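Local coordinates for protein type ii site-specific deoxyribonuclease (Klebsiella pneumoniae, PDB 6EKR) that is a restriction endonuclease of the PD-(D/E)xK nuclease class, probably cutting double-stranded DNA at a specific sequence, at residues A[205-210]-A[255-260]. The protein carries 2 engineered substitutions. Numbering follows the deposited sequence.
Sequences QPFAQQ and KYLSSL
Phe207 CG stands anti to its own carbonyl carbon (chi1 -73°), and Leu260 CG takes the same rotamer class at chi1 -47°; with these torsions the two side chains cross at about a right angle. Leu260 comes in over one face of the ring. Its CD1 makes a CH-pi contact 3.9 Å from the centroid of the Phe207 ring, displaced toward the rim, while Leu260 CG sits 3.7 Å from Phe207 CE1. The other methyl, Leu260 CD2, touches Pro206 O and Gln210 CB, so the forked end of this leucine meets Pro206, Phe207 and Gln210 of helix 204-217. Beside the ring, in its plane, lies the backbone carbonyl of Ser258, with O 3.5 Å from Phe207 CD1. Leu257 meets the root of the phenylalanine: its CD2 packs 3.5 Å from Phe207 CB and also touches Ala208 N. Ser258 turns its CB to Phe207 O, and its OG lies against the aliphatic part of Gln210, 3.2 Å from CG. No hydrogen bond links the two segments; what joins them is mainly apolar side-chain packing, largely buried.

Ser258 is extended, and Leu257, Ser258 and Leu260 each contact the flank of helix 204-217. Gln254 of helix 247-257 accepts a hydrogen bond from Leu260 N through OE1, and Tyr253 meets the Phe207 ring with planes at about 55°. Ala208 and Leu257 also pack against Val204 and Arg211, respectively, of the second subunit. Pro206 and Leu260 touch strand 222-227. The contact thus joins two successive crossover connections between parallel strands, helix 204-217 linking 190-194 to 222-227 and helix 247-257 leading into 262-265, in what is probably the PD-(D/E)xK core sheet.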
ATOM      1  N   GLN A 205       1.167   6.983   1.879  1.00 52.36           N
ATOM      2  CA  GLN A 205       0.028   7.215   2.760  1.00 52.09           C
ATOM      3  C   GLN A 205       0.050   8.559   3.548  1.00 51.23           C
ATOM      4  O   GLN A 205      -0.954   9.284   3.566  1.00 51.03           O
ATOM      5  CB  GLN A 205      -0.176   5.999   3.673  1.00 52.21           C
ATOM      6  CG  GLN A 205      -1.636   5.626   3.909  1.00 55.13           C
ATOM      7  CD  GLN A 205      -2.345   5.071   2.652  1.00 58.10           C
ATOM      8  OE1 GLN A 205      -2.150   3.906   2.259  1.00 57.58           O
ATOM      9  NE2 GLN A 205      -3.186   5.910   2.030  1.00 58.41           N
ATOM     10  N   PRO A 206       1.186   8.899   4.195  1.00 50.33           N
ATOM     11  CA  PRO A 206       1.260  10.211   4.844  1.00 49.71           C
ATOM     12  C   PRO A 206       1.204  11.396   3.879  1.00 49.08           C
ATOM     13  O   PRO A 206       0.680  12.447   4.241  1.00 49.16           O
ATOM     14  CB  PRO A 206       2.615  10.183   5.559  1.00 49.66           C
ATOM     15  CG  PRO A 206       3.394   9.132   4.876  1.00 50.05           C
ATOM     16  CD  PRO A 206       2.415   8.116   4.404  1.00 50.24           C
ATOM     17  N   PHE A 207       1.742  11.227   2.674  1.00 48.40           N
ATOM     18  CA  PHE A 207       1.748  12.288   1.673  1.00 47.61           C
ATOM     19  C   PHE A 207       0.338  12.537   1.185  1.00 47.15           C
ATOM     20  O   PHE A 207      -0.140  13.654   1.247  1.00 47.07           O
ATOM     21  CB  PHE A 207       2.680  11.953   0.498  1.00 47.80           C
ATOM     22  CG  PHE A 207       4.147  12.063   0.825  1.00 47.46           C
ATOM     23  CD1 PHE A 207       4.794  13.295   0.775  1.00 47.44           C
ATOM     24  CD2 PHE A 207       4.880  10.932   1.184  1.00 46.80           C
ATOM     25  CE1 PHE A 207       6.155  13.401   1.085  1.00 48.26           C
ATOM     26  CE2 PHE A 207       6.235  11.025   1.496  1.00 47.43           C
ATOM     27  CZ  PHE A 207       6.878  12.260   1.445  1.00 47.83           C
ATOM     28  N   ALA A 208      -0.330  11.484   0.726  1.00 46.87           N
ATOM     29  CA  ALA A 208      -1.719  11.565   0.288  1.00 46.69           C
ATOM     30  C   ALA A 208      -2.619  12.192   1.352  1.00 46.84           C
ATOM     31  O   ALA A 208      -3.455  13.054   1.044  1.00 47.15           O
ATOM     32  CB  ALA A 208      -2.228  10.208  -0.076  1.00 46.57           C
ATOM     33  N   GLN A 209      -2.442  11.772   2.602  1.00 46.62           N
ATOM     34  CA  GLN A 209      -3.227  12.308   3.708  1.00 46.22           C
ATOM     35  C   GLN A 209      -3.003  13.811   3.896  1.00 46.14           C
ATOM     36  O   GLN A 209      -3.954  14.553   4.149  1.00 46.00           O
ATOM     37  CB  GLN A 209      -2.911  11.555   4.990  1.00 45.95           C
ATOM     38  CG  GLN A 209      -3.788  11.928   6.147  1.00 46.40           C
ATOM     39  CD  GLN A 209      -3.429  11.176   7.408  1.00 48.19           C
ATOM     40  OE1 GLN A 209      -4.312  10.678   8.115  1.00 48.84           O
ATOM     41  NE2 GLN A 209      -2.126  11.081   7.700  1.00 48.44           N
ATOM     42  N   GLN A 210      -1.749  14.249   3.766  1.00 46.07           N
ATOM     43  CA  GLN A 210      -1.396  15.663   3.907  1.00 46.23           C
ATOM     44  C   GLN A 210      -2.096  16.503   2.841  1.00 46.69           C
ATOM     45  O   GLN A 210      -2.716  17.533   3.150  1.00 46.71           O
ATOM     46  CB  GLN A 210       0.123  15.846   3.841  1.00 46.11           C
ATOM     47  CG  GLN A 210       0.633  17.263   4.077  1.00 45.73           C
ATOM     48  CD  GLN A 210      -0.048  17.984   5.235  1.00 45.93           C
ATOM     49  OE1 GLN A 210      -0.601  19.061   5.046  1.00 46.30           O
ATOM     50  NE2 GLN A 210      -0.019  17.393   6.430  1.00 44.97           N
ATOM     51  N   LYS A 255       7.589  17.090  -3.823  1.00 55.12           N
ATOM     52  CA  LYS A 255       7.468  18.173  -4.768  1.00 55.69           C
ATOM     53  C   LYS A 255       6.068  18.254  -5.350  1.00 55.54           C
ATOM     54  O   LYS A 255       5.456  19.315  -5.322  1.00 55.94           O
ATOM     55  CB  LYS A 255       8.514  18.047  -5.873  1.00 56.04           C
ATOM     56  CG  LYS A 255       8.613  19.291  -6.740  1.00 58.41           C
ATOM     57  CD  LYS A 255       9.973  19.400  -7.439  1.00 62.13           C
ATOM     58  CE  LYS A 255      10.170  20.800  -8.029  1.00 63.79           C
ATOM     59  NZ  LYS A 255      11.480  20.928  -8.725  1.00 65.37           N
ATOM     60  N   TYR A 256       5.551  17.137  -5.849  1.00 55.32           N
ATOM     61  CA  TYR A 256       4.339  17.177  -6.655  1.00 55.07           C
ATOM     62  C   TYR A 256       3.073  16.638  -5.971  1.00 55.01           C
ATOM     63  O   TYR A 256       1.963  16.953  -6.397  1.00 55.15           O
ATOM     64  CB  TYR A 256       4.587  16.503  -8.010  1.00 55.26           C
ATOM     65  CG  TYR A 256       5.873  16.949  -8.687  1.00 55.67           C
ATOM     66  CD1 TYR A 256       5.978  18.206  -9.303  1.00 56.27           C
ATOM     67  CD2 TYR A 256       6.987  16.116  -8.710  1.00 55.68           C
ATOM     68  CE1 TYR A 256       7.171  18.619  -9.924  1.00 56.26           C
ATOM     69  CE2 TYR A 256       8.179  16.508  -9.321  1.00 56.72           C
ATOM     70  CZ  TYR A 256       8.274  17.758  -9.927  1.00 57.00           C
ATOM     71  OH  TYR A 256       9.478  18.119 -10.522  1.00 56.32           O
ATOM     72  N   LEU A 257       3.221  15.843  -4.914  1.00 54.85           N
ATOM     73  CA  LEU A 257       2.049  15.328  -4.202  1.00 54.75           C
ATOM     74  C   LEU A 257       1.677  16.163  -2.982  1.00 55.05           C
ATOM     75  O   LEU A 257       0.523  16.588  -2.841  1.00 55.44           O
ATOM     76  CB  LEU A 257       2.232  13.861  -3.804  1.00 54.90           C
ATOM     77  CG  LEU A 257       1.103  13.161  -3.035  1.00 54.67           C
ATOM     78  CD1 LEU A 257      -0.203  13.185  -3.810  1.00 54.44           C
ATOM     79  CD2 LEU A 257       1.496  11.733  -2.735  1.00 54.48           C
ATOM     80  N   SER A 258       2.648  16.393  -2.100  1.00 54.95           N
ATOM     81  CA  SER A 258       2.407  17.127  -0.867  1.00 54.86           C
ATOM     82  C   SER A 258       3.704  17.354  -0.112  1.00 54.54           C
ATOM     83  O   SER A 258       4.678  16.643  -0.325  1.00 54.86           O
ATOM     84  CB  SER A 258       1.441  16.347   0.021  1.00 55.04           C
ATOM     85  OG  SER A 258       0.736  17.223   0.885  1.00 56.59           O
ATOM     86  N   SER A 259       3.713  18.326   0.792  1.00 53.99           N
ATOM     87  CA  SER A 259       4.899  18.583   1.591  1.00 53.81           C
ATOM     88  C   SER A 259       4.713  18.198   3.058  1.00 53.22           C
ATOM     89  O   SER A 259       3.758  18.619   3.703  1.00 53.33           O
ATOM     90  CB  SER A 259       5.316  20.044   1.465  1.00 53.82           C
ATOM     91  OG  SER A 259       4.183  20.868   1.637  1.00 55.58           O
ATOM     92  N   LEU A 260       5.632  17.382   3.568  1.00 52.70           N
ATOM     93  CA  LEU A 260       5.689  17.054   4.991  1.00 52.19           C
ATOM     94  C   LEU A 260       6.798  17.859   5.651  1.00 52.53           C
ATOM     95  O   LEU A 260       7.795  18.212   5.007  1.00 52.56           O
ATOM     96  CB  LEU A 260       5.941  15.561   5.224  1.00 51.56           C
ATOM     97  CG  LEU A 260       5.134  14.522   4.457  1.00 50.31           C
ATOM     98  CD1 LEU A 260       5.551  13.155   4.925  1.00 49.37           C
ATOM     99  CD2 LEU A 260       3.634  14.721   4.620  1.00 48.73           C
TER